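SecB-like chaperone Rv1957 (Mycobacterium tuberculosis, PDB 5MTW) acts as the homotetrameric chaperone of a toxin-antitoxin-chaperone system, preventing aggregation of the antitoxin HigA1 and being required for neutralization of the toxin HigB1. Local coordinates at residues D30-T36 with D105-L111; A43-G49 with I80-A84; T51-E55 with L160-I164; F56-D61 with V71-S75; T134-F138 with I164-P168. One frame throughout, in Å; residues are numbered along the deposited sequence.

Overall arrangement
From the N terminus, strand 26-40 pairs with strand 99-114 in interaction 1, closing a long loop that encloses two further contacts. The loop after strand 26-40 meets the end of strand 69-82 in interaction 2, and inside the span so closed lies the hairpin of strands 50-62 and 69-82, joined in interaction 4. These strands form one antiparallel sheet in the order 26-40, 99-114, 69-82, 50-62. Interaction 3 runs from strand 50-62 to the tail behind helix 125-154; it crosses interactions 1 and 2 and encloses interaction 4. Interaction 5, in series after interaction 1, shares I164 with interaction 3 and lets the same tail, through I164-P168, fold back on helix 125-154.

Interaction 1 (D30-T36 with D105-L111); sequences DIRLLRT and DFEFAAL
R35 reaches over the neighbouring strand to two acidic residues, and its side chain is a worked example of how torsions deliver a charge. Its CG sits between the backbone N and the carbonyl carbon (chi1 50°), the chain runs extended to NE, and a turn at the last torsion (chi4 78°) sets the guanidinium with E107 CB over the centre of one face. R35 NH1 makes a salt bridge with D105 OD2 at 3.0 Å and a weaker bond to D105 OD1, while R35 NE makes a weak one, 3.2 Å, to E107 OE1. A water takes a hydrogen bond from R35 NH1 and gives one to the carbonyl O of D105.

The strands are antiparallel, and a beta bulge between L33 and R35 shifts the register by one. L34, at the bulge, leans its CG on A109 CB at 3.8 Å, and its N donates to E107 O. On the face opposite R35 and E107, L33, with CG anti to the backbone N (chi1 178°), lays CD1 over the F108 ring, 3.9 Å from the centroid, in a CH-pi contact. Helix 125-154 packs on that side, where T36 OG1 hydrogen-bonds Y147 OH. R35 and T36 also continue the sheet into a strand of the second subunit, and aromatic side chains of the bound peptide pack on R32, A109 and L111. Chemically, the face toward the helix is mostly apolar, whereas the other carries, at the R35 end, a salt-bridge network extended by R73 beyond E107, in which alternating charges probably hold each other ionised.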
# COMPACT_ATOMS: atom_id res chain seq x y z
N ASP A 30 12.54 -6.35 -11.20
CA ASP A 30 12.05 -5.38 -10.23
C ASP A 30 10.97 -4.48 -10.86
O ASP A 30 10.81 -4.44 -12.04
CB ASP A 30 13.21 -4.58 -9.74
CG ASP A 30 13.01 -3.91 -8.35
OD1 ASP A 30 12.05 -4.12 -7.61
OD2 ASP A 30 13.93 -3.16 -8.03
N ILE A 31 10.27 -3.77 -10.00
CA ILE A 31 9.19 -2.86 -10.36
C ILE A 31 9.35 -1.61 -9.51
O ILE A 31 9.76 -1.66 -8.35
CB ILE A 31 7.82 -3.53 -10.12
CG1 ILE A 31 7.60 -4.58 -11.28
CG2 ILE A 31 6.73 -2.47 -10.21
CD1 ILE A 31 6.83 -5.78 -10.90
N ARG A 32 9.16 -0.47 -10.11
CA ARG A 32 9.16 0.74 -9.31
C ARG A 32 8.15 1.78 -9.91
O ARG A 32 7.88 1.81 -11.10
CB ARG A 32 10.59 1.33 -9.17
CG ARG A 32 11.11 2.00 -10.46
CD ARG A 32 12.46 2.73 -10.27
NE ARG A 32 13.06 3.17 -11.54
CZ ARG A 32 14.06 4.03 -11.70
NH1 ARG A 32 14.63 4.63 -10.68
NH2 ARG A 32 14.50 4.30 -12.93
N LEU A 33 7.70 2.63 -9.02
CA LEU A 33 7.06 3.85 -9.40
C LEU A 33 8.15 4.85 -9.87
O LEU A 33 9.07 5.11 -9.11
CB LEU A 33 6.22 4.35 -8.21
CG LEU A 33 5.47 5.71 -8.44
CD1 LEU A 33 4.21 5.53 -9.30
CD2 LEU A 33 5.12 6.32 -7.12
N LEU A 34 7.99 5.47 -11.03
CA LEU A 34 8.93 6.50 -11.53
C LEU A 34 8.55 7.89 -11.11
O LEU A 34 9.39 8.69 -10.80
CB LEU A 34 9.00 6.48 -13.09
CG LEU A 34 9.68 5.25 -13.75
CD1 LEU A 34 9.69 5.26 -15.30
CD2 LEU A 34 11.12 5.11 -13.27
N ARG A 35 7.24 8.20 -11.20
CA ARG A 35 6.72 9.45 -10.94
C ARG A 35 5.23 9.37 -10.69
O ARG A 35 4.54 8.54 -11.26
CB ARG A 35 6.91 10.46 -12.10
CG ARG A 35 6.46 9.92 -13.47
CD ARG A 35 6.61 11.00 -14.58
NE ARG A 35 6.06 10.50 -15.84
CZ ARG A 35 4.75 10.43 -16.19
NH1 ARG A 35 3.74 10.79 -15.40
NH2 ARG A 35 4.44 9.92 -17.34
N THR A 36 4.79 10.39 -10.00
CA THR A 36 3.34 10.62 -9.72
C THR A 36 2.94 12.10 -9.49
O THR A 36 3.70 12.90 -9.03
CB THR A 36 2.88 9.71 -8.56
OG1 THR A 36 1.47 9.88 -8.43
CG2 THR A 36 3.59 9.98 -7.29
N ASP A 105 -1.63 11.57 -12.69
CA ASP A 105 -0.76 11.16 -13.78
C ASP A 105 0.48 10.52 -13.14
O ASP A 105 1.15 11.15 -12.31
CB ASP A 105 -0.39 12.36 -14.66
CG ASP A 105 0.72 12.03 -15.69
OD1 ASP A 105 0.68 10.98 -16.44
OD2 ASP A 105 1.64 12.85 -15.76
N PHE A 106 0.67 9.25 -13.42
CA PHE A 106 1.77 8.52 -12.85
C PHE A 106 2.36 7.51 -13.83
O PHE A 106 1.70 7.09 -14.80
CB PHE A 106 1.30 7.88 -11.52
CG PHE A 106 0.19 6.90 -11.68
CD1 PHE A 106 -1.12 7.32 -11.73
CD2 PHE A 106 0.45 5.59 -11.84
CE1 PHE A 106 -2.20 6.41 -11.87
CE2 PHE A 106 -0.57 4.64 -12.01
CZ PHE A 106 -1.91 5.06 -12.01
N GLU A 107 3.55 7.00 -13.53
CA GLU A 107 4.14 6.03 -14.39
C GLU A 107 4.96 4.96 -13.64
O GLU A 107 5.68 5.32 -12.71
CB GLU A 107 5.13 6.75 -15.32
CG GLU A 107 5.69 5.88 -16.41
CD GLU A 107 6.65 6.66 -17.33
OE1 GLU A 107 7.12 7.73 -16.96
OE2 GLU A 107 6.89 6.18 -18.46
N PHE A 108 4.67 3.70 -13.92
CA PHE A 108 5.34 2.57 -13.37
C PHE A 108 6.37 2.01 -14.37
O PHE A 108 6.24 2.12 -15.61
CB PHE A 108 4.31 1.47 -12.94
CG PHE A 108 3.73 1.70 -11.54
CD1 PHE A 108 4.39 1.20 -10.42
CD2 PHE A 108 2.55 2.44 -11.32
CE1 PHE A 108 3.90 1.44 -9.10
CE2 PHE A 108 2.06 2.68 -10.04
CZ PHE A 108 2.69 2.11 -8.94
N ALA A 109 7.40 1.38 -13.81
CA ALA A 109 8.41 0.73 -14.55
C ALA A 109 8.68 -0.64 -14.04
O ALA A 109 8.73 -0.79 -12.83
CB ALA A 109 9.70 1.46 -14.37
N ALA A 110 8.87 -1.57 -14.97
CA ALA A 110 9.34 -2.92 -14.77
C ALA A 110 10.71 -3.22 -15.50
O ALA A 110 10.91 -2.96 -16.72
CB ALA A 110 8.24 -3.94 -15.14
N LEU A 111 11.63 -3.78 -14.74
CA LEU A 111 13.02 -4.05 -15.17
C LEU A 111 13.12 -5.57 -15.51
O LEU A 111 12.70 -6.38 -14.72
CB LEU A 111 13.98 -3.76 -14.03
CG LEU A 111 15.49 -4.06 -14.28
CD1 LEU A 111 15.96 -3.30 -15.52
CD2 LEU A 111 16.35 -3.73 -13.09
O HOH W 1 3.60 12.08 -12.95

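Interaction 2 (A43-G49 with I80-A84); sequences APKPAQG and IQNQA
Q83 N donates to the carbonyl O of G49 at 2.6 Å, the one backbone-to-backbone bond across the contact. The setting is the connection between strands 26-40 and 50-62, a loop that folds against the C-terminal end of strand 69-82 in the antiparallel sheet of this SecB-like chaperone. Q83 CB lies 3.2 Å from the same G49 O, so the carbonyl is approached by the side chain as well as by the N-H.

Before this point P46 to Q48 take helical backbone angles, and the loop closes on itself through a bond from G49 N to K45 O. Q48 CG touches the carbonyl O of Q83 at the exposed surface. Outside these segments P44 packs on L50, L157 and P158, and P46 meets side chains of bound peptide, placing the loop beside bound antitoxin peptide.

The other two bonds come from a side chain. The amide of N82 offers a donor and an acceptor to the loop backbone on either side of P44, and a CG anti to the carbonyl carbon (chi1 -68°) turns it that way. N82 OD1 receives the backbone N of K45 at 2.8 Å, a weak bond because it is bent to 128°. K45 adds its aliphatic chain: extended beyond CG, it crosses the N82 side chain at about a right angle, with K45 CD 3.5 Å from N82 ND2. The donor end of the amide is the straighter one: N82 ND2 meets A43 O at 2.9 Å and 171°, with that oxygen in the amide plane.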
# COMPACT_ATOMS: atom_id res chain seq x y z
N ALA A 43 -15.64 17.99 -4.14
CA ALA A 43 -16.27 16.81 -3.51
C ALA A 43 -16.80 15.75 -4.55
O ALA A 43 -17.36 16.10 -5.58
CB ALA A 43 -17.42 17.27 -2.58
N PRO A 44 -16.65 14.44 -4.26
CA PRO A 44 -17.28 13.47 -5.12
C PRO A 44 -18.79 13.47 -4.83
O PRO A 44 -19.17 13.93 -3.77
CB PRO A 44 -16.61 12.14 -4.71
CG PRO A 44 -16.20 12.36 -3.30
CD PRO A 44 -15.83 13.80 -3.22
N LYS A 45 -19.63 12.96 -5.75
CA LYS A 45 -21.11 12.87 -5.57
C LYS A 45 -21.63 11.55 -6.08
O LYS A 45 -22.19 11.47 -7.17
CB LYS A 45 -21.79 13.98 -6.34
CG LYS A 45 -21.50 15.33 -5.76
CD LYS A 45 -21.72 16.43 -6.79
CE LYS A 45 -21.78 17.78 -6.11
NZ LYS A 45 -21.67 18.83 -7.15
N PRO A 46 -21.37 10.46 -5.33
CA PRO A 46 -21.76 9.12 -5.79
C PRO A 46 -23.22 9.06 -6.28
O PRO A 46 -23.51 8.54 -7.39
CB PRO A 46 -21.53 8.25 -4.55
CG PRO A 46 -20.53 8.99 -3.71
CD PRO A 46 -20.57 10.44 -4.08
N ALA A 47 -24.11 9.65 -5.48
CA ALA A 47 -25.54 9.66 -5.75
C ALA A 47 -25.90 10.38 -7.06
O ALA A 47 -26.80 9.95 -7.76
CB ALA A 47 -26.28 10.28 -4.58
N GLN A 48 -25.19 11.44 -7.42
CA GLN A 48 -25.37 12.04 -8.75
C GLN A 48 -24.86 11.06 -9.80
O GLN A 48 -25.42 10.93 -10.88
CB GLN A 48 -24.62 13.36 -8.89
CG GLN A 48 -25.44 14.52 -9.43
CD GLN A 48 -26.30 15.16 -8.36
OE1 GLN A 48 -25.84 15.41 -7.24
NE2 GLN A 48 -27.54 15.42 -8.69
N GLY A 49 -23.78 10.36 -9.47
CA GLY A 49 -23.14 9.43 -10.39
C GLY A 49 -21.66 9.78 -10.48
O GLY A 49 -21.28 10.85 -11.00
N ILE A 80 -11.08 11.26 -12.38
CA ILE A 80 -12.30 10.93 -11.63
C ILE A 80 -13.26 12.10 -11.71
O ILE A 80 -12.88 13.23 -11.48
CB ILE A 80 -11.97 10.58 -10.17
CG1 ILE A 80 -11.15 9.28 -10.15
CG2 ILE A 80 -13.23 10.39 -9.34
CD1 ILE A 80 -10.70 8.89 -8.78
N GLN A 81 -14.51 11.79 -12.03
CA GLN A 81 -15.50 12.78 -12.39
C GLN A 81 -16.87 12.48 -11.80
O GLN A 81 -17.29 11.32 -11.79
CB GLN A 81 -15.67 12.75 -13.89
CG GLN A 81 -14.45 13.12 -14.68
CD GLN A 81 -14.78 13.24 -16.14
OE1 GLN A 81 -15.30 12.32 -16.71
NE2 GLN A 81 -14.55 14.40 -16.72
N ASN A 82 -17.53 13.55 -11.38
CA ASN A 82 -19.03 13.65 -11.15
C ASN A 82 -19.83 13.70 -12.47
O ASN A 82 -19.57 14.53 -13.32
CB ASN A 82 -19.39 14.93 -10.31
CG ASN A 82 -18.90 14.83 -8.86
OD1 ASN A 82 -18.77 13.73 -8.35
ND2 ASN A 82 -18.56 15.98 -8.22
N GLN A 83 -20.80 12.82 -12.60
CA GLN A 83 -21.70 12.77 -13.78
C GLN A 83 -22.94 13.66 -13.52
O GLN A 83 -23.36 13.84 -12.37
CB GLN A 83 -22.14 11.31 -14.00
CG GLN A 83 -22.07 10.78 -15.41
CD GLN A 83 -22.17 9.26 -15.46
OE1 GLN A 83 -22.58 8.63 -14.49
NE2 GLN A 83 -21.78 8.68 -16.57
N ALA A 84 -23.52 14.22 -14.58
CA ALA A 84 -24.96 14.53 -14.63
C ALA A 84 -25.40 15.62 -13.67
O ALA A 84 -24.60 16.45 -13.27
CB ALA A 84 -25.76 13.25 -14.37

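Interaction 3 (T51-E55 with L160-I164); sequences TYDLE and LTLEI
Y52 projects its ring from strand 50-62 into a hollow formed by the tail that follows helix 125-154, and three side chains of L160-E163 shape the hollow around it. L160, with CG anti to the backbone N, brings a methyl over the ring: L160 CD2 lies 4.1 Å from the Y52 centroid and 17° off the normal, a CH-pi contact, and L160 CD1 touches the CD1-CE1 side. L162 comes at the ring obliquely, with L162 CD2 3.7 Å from Y52 CE2. The same leucine turns its other methyl to L54, so its forked end spans both strand residues. There L54 CD2 meets L162 CD1 at 3.4 Å, a contact tighter than usual, with the two side chains crossing at about a right angle.

Beyond the ring the hollow closes in a polar rim. E163, its chain bent at chi2 (93°), curls back toward the tyrosine, and Y52 OH donates a hydrogen bond to E163 OE1, 2.6 Å away. The hydroxyl meets this oxygen from above the carboxylate plane, which stands nearly upright to the ring.

L160 also packs on L78 of the adjacent strand 69-82, and L162 on Y141 of the long helix. The arrangement is that of an outer strand in the antiparallel sheet of this SecB-like chaperone, packed by the segment after helix 125-154, with Y52 and L160 also touching aromatic side chains of the bound peptide.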
# COMPACT_ATOMS: atom_id res chain seq x y z
N THR A 51 -17.83 8.70 -11.87
CA THR A 51 -17.19 7.87 -12.86
C THR A 51 -15.65 8.16 -13.05
O THR A 51 -15.10 8.99 -12.40
CB THR A 51 -17.93 7.93 -14.22
OG1 THR A 51 -17.55 6.79 -15.01
CG2 THR A 51 -17.63 9.25 -14.96
N TYR A 52 -15.02 7.44 -13.96
CA TYR A 52 -13.60 7.66 -14.22
C TYR A 52 -13.17 7.31 -15.60
O TYR A 52 -13.76 6.48 -16.22
CB TYR A 52 -12.80 6.87 -13.18
CG TYR A 52 -12.81 5.40 -13.41
CD1 TYR A 52 -13.84 4.62 -12.96
CD2 TYR A 52 -11.75 4.79 -14.10
CE1 TYR A 52 -13.86 3.28 -13.22
CE2 TYR A 52 -11.72 3.43 -14.31
CZ TYR A 52 -12.77 2.68 -13.86
OH TYR A 52 -12.77 1.35 -14.04
N ASP A 53 -12.10 7.95 -16.02
CA ASP A 53 -11.41 7.66 -17.27
C ASP A 53 -9.97 7.30 -16.92
O ASP A 53 -9.39 7.90 -16.00
CB ASP A 53 -11.27 8.90 -18.17
CG ASP A 53 -12.57 9.46 -18.62
OD1 ASP A 53 -13.60 8.78 -18.52
OD2 ASP A 53 -12.54 10.60 -19.08
N LEU A 54 -9.42 6.31 -17.61
CA LEU A 54 -8.02 5.85 -17.38
C LEU A 54 -7.32 5.51 -18.71
O LEU A 54 -7.66 4.55 -19.36
CB LEU A 54 -7.97 4.65 -16.44
CG LEU A 54 -6.56 4.18 -16.02
CD1 LEU A 54 -5.64 5.26 -15.51
CD2 LEU A 54 -6.61 3.02 -15.00
N GLU A 55 -6.35 6.33 -19.08
CA GLU A 55 -5.63 6.23 -20.34
C GLU A 55 -4.29 5.63 -19.91
O GLU A 55 -3.73 6.07 -18.89
CB GLU A 55 -5.37 7.62 -20.92
CG GLU A 55 -4.60 7.55 -22.23
CD GLU A 55 -4.19 8.91 -22.77
OE1 GLU A 55 -4.39 9.92 -22.05
OE2 GLU A 55 -3.68 8.96 -23.92
N LEU A 160 -11.39 3.60 -5.45
CA LEU A 160 -11.53 3.08 -6.76
C LEU A 160 -10.72 1.79 -6.92
O LEU A 160 -9.48 1.80 -6.80
CB LEU A 160 -10.95 4.04 -7.79
CG LEU A 160 -11.01 3.54 -9.23
CD1 LEU A 160 -12.44 3.09 -9.51
CD2 LEU A 160 -10.72 4.68 -10.14
N THR A 161 -11.44 0.71 -7.19
CA THR A 161 -10.78 -0.57 -7.49
C THR A 161 -10.93 -0.91 -8.98
O THR A 161 -12.03 -1.23 -9.44
CB THR A 161 -11.33 -1.71 -6.57
OG1 THR A 161 -11.08 -1.37 -5.23
CG2 THR A 161 -10.68 -2.99 -6.85
N LEU A 162 -9.86 -0.79 -9.75
CA LEU A 162 -9.94 -1.07 -11.18
C LEU A 162 -10.38 -2.53 -11.40
O LEU A 162 -10.20 -3.42 -10.51
CB LEU A 162 -8.62 -0.76 -11.88
CG LEU A 162 -8.11 0.64 -11.73
CD1 LEU A 162 -6.76 0.71 -12.53
CD2 LEU A 162 -9.20 1.64 -12.23
N GLU A 163 -10.97 -2.73 -12.55
CA GLU A 163 -11.38 -4.06 -13.00
C GLU A 163 -10.16 -4.99 -13.22
O GLU A 163 -9.04 -4.56 -13.60
CB GLU A 163 -12.17 -3.98 -14.31
CG GLU A 163 -13.12 -2.79 -14.37
CD GLU A 163 -12.51 -1.52 -15.06
OE1 GLU A 163 -11.44 -0.85 -14.62
OE2 GLU A 163 -13.15 -1.17 -16.10
N ILE A 164 -10.37 -6.25 -12.95
CA ILE A 164 -9.40 -7.26 -13.32
C ILE A 164 -9.32 -7.39 -14.87
O ILE A 164 -10.30 -7.69 -15.51
CB ILE A 164 -9.75 -8.63 -12.64
CG1 ILE A 164 -9.83 -8.44 -11.12
CG2 ILE A 164 -8.69 -9.62 -12.99
CD1 ILE A 164 -8.53 -7.96 -10.47

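Interaction 4 (F56-D61 with V71-S75); sequences FEPAVD and VVRIS
R73 holds D61 side-on with two nitrogens, R73 NE to D61 OD2 at 2.7 Å and R73 NH2 to D61 OD1 at 2.8 Å. Both bonds are nearly straight, each oxygen is met on its syn side, and the carboxylate and guanidinium planes lie within 13° of each other. A bend at chi3 (-82°) turns the guanidinium diagonally across to D61 on the neighbouring strand, and the paired bonds fix its rotation. The third nitrogen, R73 NH1, forms a salt bridge with E107 OE2 on the strand at its other side, so the arginine links two carboxylates across the sheet. A59 CB sits over one face of the guanidinium, 3.8 Å from R73 NH2.

Beneath this pair the backbones are bonded in regular antiparallel register. E57 with S75, A59 with R73 and D61 with V71 are hydrogen-bonded pairs, each joined in both directions; the E57 N to S75 O bond is short at 2.6 Å. Together they make the beta hairpin of strands 50-62 and 69-82, with P58 and V60 facing I74 and V72 at the non-hydrogen-bonded positions between.

On the latter face the packing is mostly apolar. F56 turns its ring edge to I74, whose CG2 lies near the ring plane, 3.9 Å from F56 CD2. V60 CG2, anti to the backbone N, approaches V71 O and, more loosely, V72 CG2. V72 and I74 also pack on L140 of helix 125-154, and on the opposite face V71 and D61 contact apolar side chains of the bound peptide.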
# COMPACT_ATOMS: atom_id res chain seq x y z
N PHE A 56 -3.80 4.62 -20.64
CA PHE A 56 -2.48 4.04 -20.42
C PHE A 56 -1.60 4.33 -21.63
O PHE A 56 -2.09 4.35 -22.75
CB PHE A 56 -2.58 2.55 -20.34
CG PHE A 56 -3.49 2.02 -19.26
CD1 PHE A 56 -4.87 1.95 -19.45
CD2 PHE A 56 -2.97 1.59 -18.06
CE1 PHE A 56 -5.72 1.42 -18.47
CE2 PHE A 56 -3.81 1.07 -17.05
CZ PHE A 56 -5.19 0.99 -17.26
N GLU A 57 -0.30 4.51 -21.45
CA GLU A 57 0.59 4.61 -22.61
C GLU A 57 1.86 3.77 -22.29
O GLU A 57 2.61 4.12 -21.39
CB GLU A 57 0.88 6.09 -22.93
CG GLU A 57 1.43 6.45 -24.32
CD GLU A 57 0.74 5.74 -25.48
OE1 GLU A 57 -0.48 5.94 -25.72
OE2 GLU A 57 1.46 5.00 -26.18
N PRO A 58 2.03 2.63 -22.97
CA PRO A 58 3.21 1.79 -22.80
C PRO A 58 4.48 2.25 -23.57
O PRO A 58 4.40 2.91 -24.58
CB PRO A 58 2.74 0.39 -23.24
CG PRO A 58 1.40 0.57 -23.81
CD PRO A 58 1.07 2.02 -23.92
N ALA A 59 5.66 1.90 -23.07
CA ALA A 59 6.87 2.28 -23.72
C ALA A 59 7.90 1.26 -23.29
O ALA A 59 7.71 0.57 -22.28
CB ALA A 59 7.23 3.71 -23.36
N VAL A 60 8.93 1.06 -24.09
CA VAL A 60 10.01 0.14 -23.66
C VAL A 60 11.36 0.91 -23.86
O VAL A 60 11.50 1.72 -24.76
CB VAL A 60 9.90 -1.25 -24.34
CG1 VAL A 60 10.01 -1.17 -25.84
CG2 VAL A 60 10.94 -2.24 -23.81
N ASP A 61 12.29 0.74 -22.94
CA ASP A 61 13.64 1.35 -23.09
C ASP A 61 14.59 0.20 -23.11
O ASP A 61 14.61 -0.67 -22.18
CB ASP A 61 14.02 2.29 -21.92
CG ASP A 61 13.03 3.36 -21.65
OD1 ASP A 61 12.66 4.08 -22.60
OD2 ASP A 61 12.62 3.51 -20.45
N VAL A 71 13.62 -1.98 -19.89
CA VAL A 71 12.59 -1.48 -18.99
C VAL A 71 11.27 -1.26 -19.70
O VAL A 71 11.22 -0.58 -20.71
CB VAL A 71 13.02 -0.11 -18.42
CG1 VAL A 71 11.92 0.49 -17.49
CG2 VAL A 71 14.29 -0.29 -17.63
N VAL A 72 10.20 -1.84 -19.16
CA VAL A 72 8.83 -1.59 -19.63
C VAL A 72 8.21 -0.55 -18.74
O VAL A 72 8.22 -0.69 -17.48
CB VAL A 72 7.94 -2.86 -19.62
CG1 VAL A 72 6.51 -2.52 -20.08
CG2 VAL A 72 8.59 -3.86 -20.55
N ARG A 73 7.69 0.52 -19.36
CA ARG A 73 7.08 1.63 -18.65
C ARG A 73 5.62 1.75 -19.10
O ARG A 73 5.30 1.61 -20.31
CB ARG A 73 7.80 2.99 -18.93
CG ARG A 73 9.18 3.15 -18.38
CD ARG A 73 9.70 4.58 -18.59
NE ARG A 73 10.23 4.74 -19.93
CZ ARG A 73 9.70 5.51 -20.89
NH1 ARG A 73 8.62 6.27 -20.66
NH2 ARG A 73 10.28 5.52 -22.10
N ILE A 74 4.75 1.97 -18.15
CA ILE A 74 3.36 2.35 -18.46
C ILE A 74 3.03 3.65 -17.74
O ILE A 74 3.15 3.76 -16.50
CB ILE A 74 2.33 1.24 -18.13
CG1 ILE A 74 2.74 -0.01 -18.95
CG2 ILE A 74 0.91 1.71 -18.48
CD1 ILE A 74 2.00 -1.25 -18.59
N SER A 75 2.76 4.64 -18.60
CA SER A 75 2.28 5.98 -18.21
C SER A 75 0.74 5.96 -18.11
O SER A 75 0.08 5.33 -18.96
CB SER A 75 2.76 7.03 -19.25
OG SER A 75 2.38 8.32 -18.84

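Interaction 5 (T134-F138 with I164-P168); sequences TTGRF and ILSRP
L165 opens the contact, its CB 4.1 Å from F138 CE1, while its carbonyl O approaches the edge of that ring. S166 follows with its side chain turned from the helix: OG bonds Q27 of the third subunit, and the residue meets the phenylalanine through its backbone, S166 O standing 3.5 Å from F138 CE1.

R167 then carries most of the packing. With CG anti to the backbone N (chi1 -171°) and the chain extended to NE, it lies as a straight arm over the F138 ring. R167 CG stands almost exactly on the ring normal, 1° off it and 3.9 Å from the F138 centroid, in a CH-pi contact; R167 CB and CD touch the same face of the F138 ring. Farther along, the guanidinium plane is tilted only 13° from the ring, but the group has passed beyond the ring centre and lies over F138 CB, with R167 NH1 3.7 Å from that atom. Its outer end reaches the first turn of the segment, where R167 NH2 is 3.4 Å from T135 OG1, in the guanidinium plane, and T134 O lies above one face of the group.

In the fold, the tail of residues 164-168 thus runs alongside helix 125-154 in roughly the opposite direction, R167 reaching the wider pi-type turn at 134-136. The third subunit borders the same surface, packing F138 of its own helix on R167 and I28 of its strand 26-40 on S166.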
# COMPACT_ATOMS: atom_id res chain seq x y z
N THR A 134 2.47 -7.26 -24.03
CA THR A 134 1.82 -8.42 -23.49
C THR A 134 2.28 -8.71 -22.07
O THR A 134 1.64 -8.27 -21.13
CB THR A 134 2.07 -9.62 -24.41
OG1 THR A 134 3.47 -9.82 -24.55
CG2 THR A 134 1.46 -9.36 -25.86
N THR A 135 3.40 -9.40 -21.90
CA THR A 135 3.87 -9.79 -20.58
C THR A 135 4.13 -8.53 -19.76
O THR A 135 3.74 -8.47 -18.64
CB THR A 135 5.13 -10.66 -20.65
OG1 THR A 135 4.84 -11.87 -21.39
CG2 THR A 135 5.60 -10.99 -19.29
N GLY A 136 4.80 -7.54 -20.36
CA GLY A 136 5.10 -6.29 -19.66
C GLY A 136 3.91 -5.60 -19.06
O GLY A 136 3.85 -5.31 -17.86
N ARG A 137 2.92 -5.37 -19.90
CA ARG A 137 1.68 -4.71 -19.55
C ARG A 137 0.90 -5.44 -18.43
O ARG A 137 0.33 -4.83 -17.47
CB ARG A 137 0.79 -4.67 -20.82
N PHE A 138 0.79 -6.74 -18.60
CA PHE A 138 0.04 -7.52 -17.62
C PHE A 138 0.78 -7.79 -16.29
O PHE A 138 0.15 -8.11 -15.27
CB PHE A 138 -0.49 -8.80 -18.28
CG PHE A 138 -1.67 -8.50 -19.20
CD1 PHE A 138 -2.95 -8.49 -18.70
CD2 PHE A 138 -1.48 -8.16 -20.53
CE1 PHE A 138 -4.04 -8.19 -19.52
CE2 PHE A 138 -2.56 -7.85 -21.35
CZ PHE A 138 -3.84 -7.87 -20.83
N ILE A 164 -10.37 -6.25 -12.95
CA ILE A 164 -9.40 -7.26 -13.32
C ILE A 164 -9.32 -7.39 -14.87
O ILE A 164 -10.30 -7.69 -15.51
CB ILE A 164 -9.75 -8.63 -12.64
CG1 ILE A 164 -9.83 -8.44 -11.12
CG2 ILE A 164 -8.69 -9.62 -12.99
CD1 ILE A 164 -8.53 -7.96 -10.47
N LEU A 165 -8.19 -7.08 -15.49
CA LEU A 165 -8.11 -7.16 -16.96
C LEU A 165 -7.89 -8.58 -17.42
O LEU A 165 -6.96 -9.23 -16.92
CB LEU A 165 -7.00 -6.22 -17.49
CG LEU A 165 -7.48 -4.77 -17.33
CD1 LEU A 165 -6.64 -3.75 -18.10
CD2 LEU A 165 -8.98 -4.59 -17.67
N SER A 166 -8.76 -9.07 -18.34
CA SER A 166 -8.57 -10.34 -19.08
C SER A 166 -7.31 -10.38 -19.96
O SER A 166 -7.05 -9.46 -20.68
CB SER A 166 -9.74 -10.61 -20.04
OG SER A 166 -10.72 -11.48 -19.50
N ARG A 167 -6.62 -11.50 -19.97
CA ARG A 167 -5.56 -11.74 -20.92
C ARG A 167 -5.79 -13.01 -21.74
O ARG A 167 -6.08 -14.03 -21.16
CB ARG A 167 -4.31 -11.92 -20.11
CG ARG A 167 -3.07 -11.96 -20.95
CD ARG A 167 -1.97 -12.26 -20.00
NE ARG A 167 -0.68 -12.27 -20.66
CZ ARG A 167 0.45 -12.32 -19.97
NH1 ARG A 167 0.41 -12.35 -18.62
NH2 ARG A 167 1.60 -12.32 -20.62
N PRO A 168 -5.64 -12.99 -23.08
CA PRO A 168 -5.61 -14.31 -23.77
C PRO A 168 -4.53 -15.28 -23.21
O PRO A 168 -3.34 -14.96 -23.27
CB PRO A 168 -5.32 -13.95 -25.23
CG PRO A 168 -4.79 -12.54 -25.21
CD PRO A 168 -5.38 -11.87 -24.00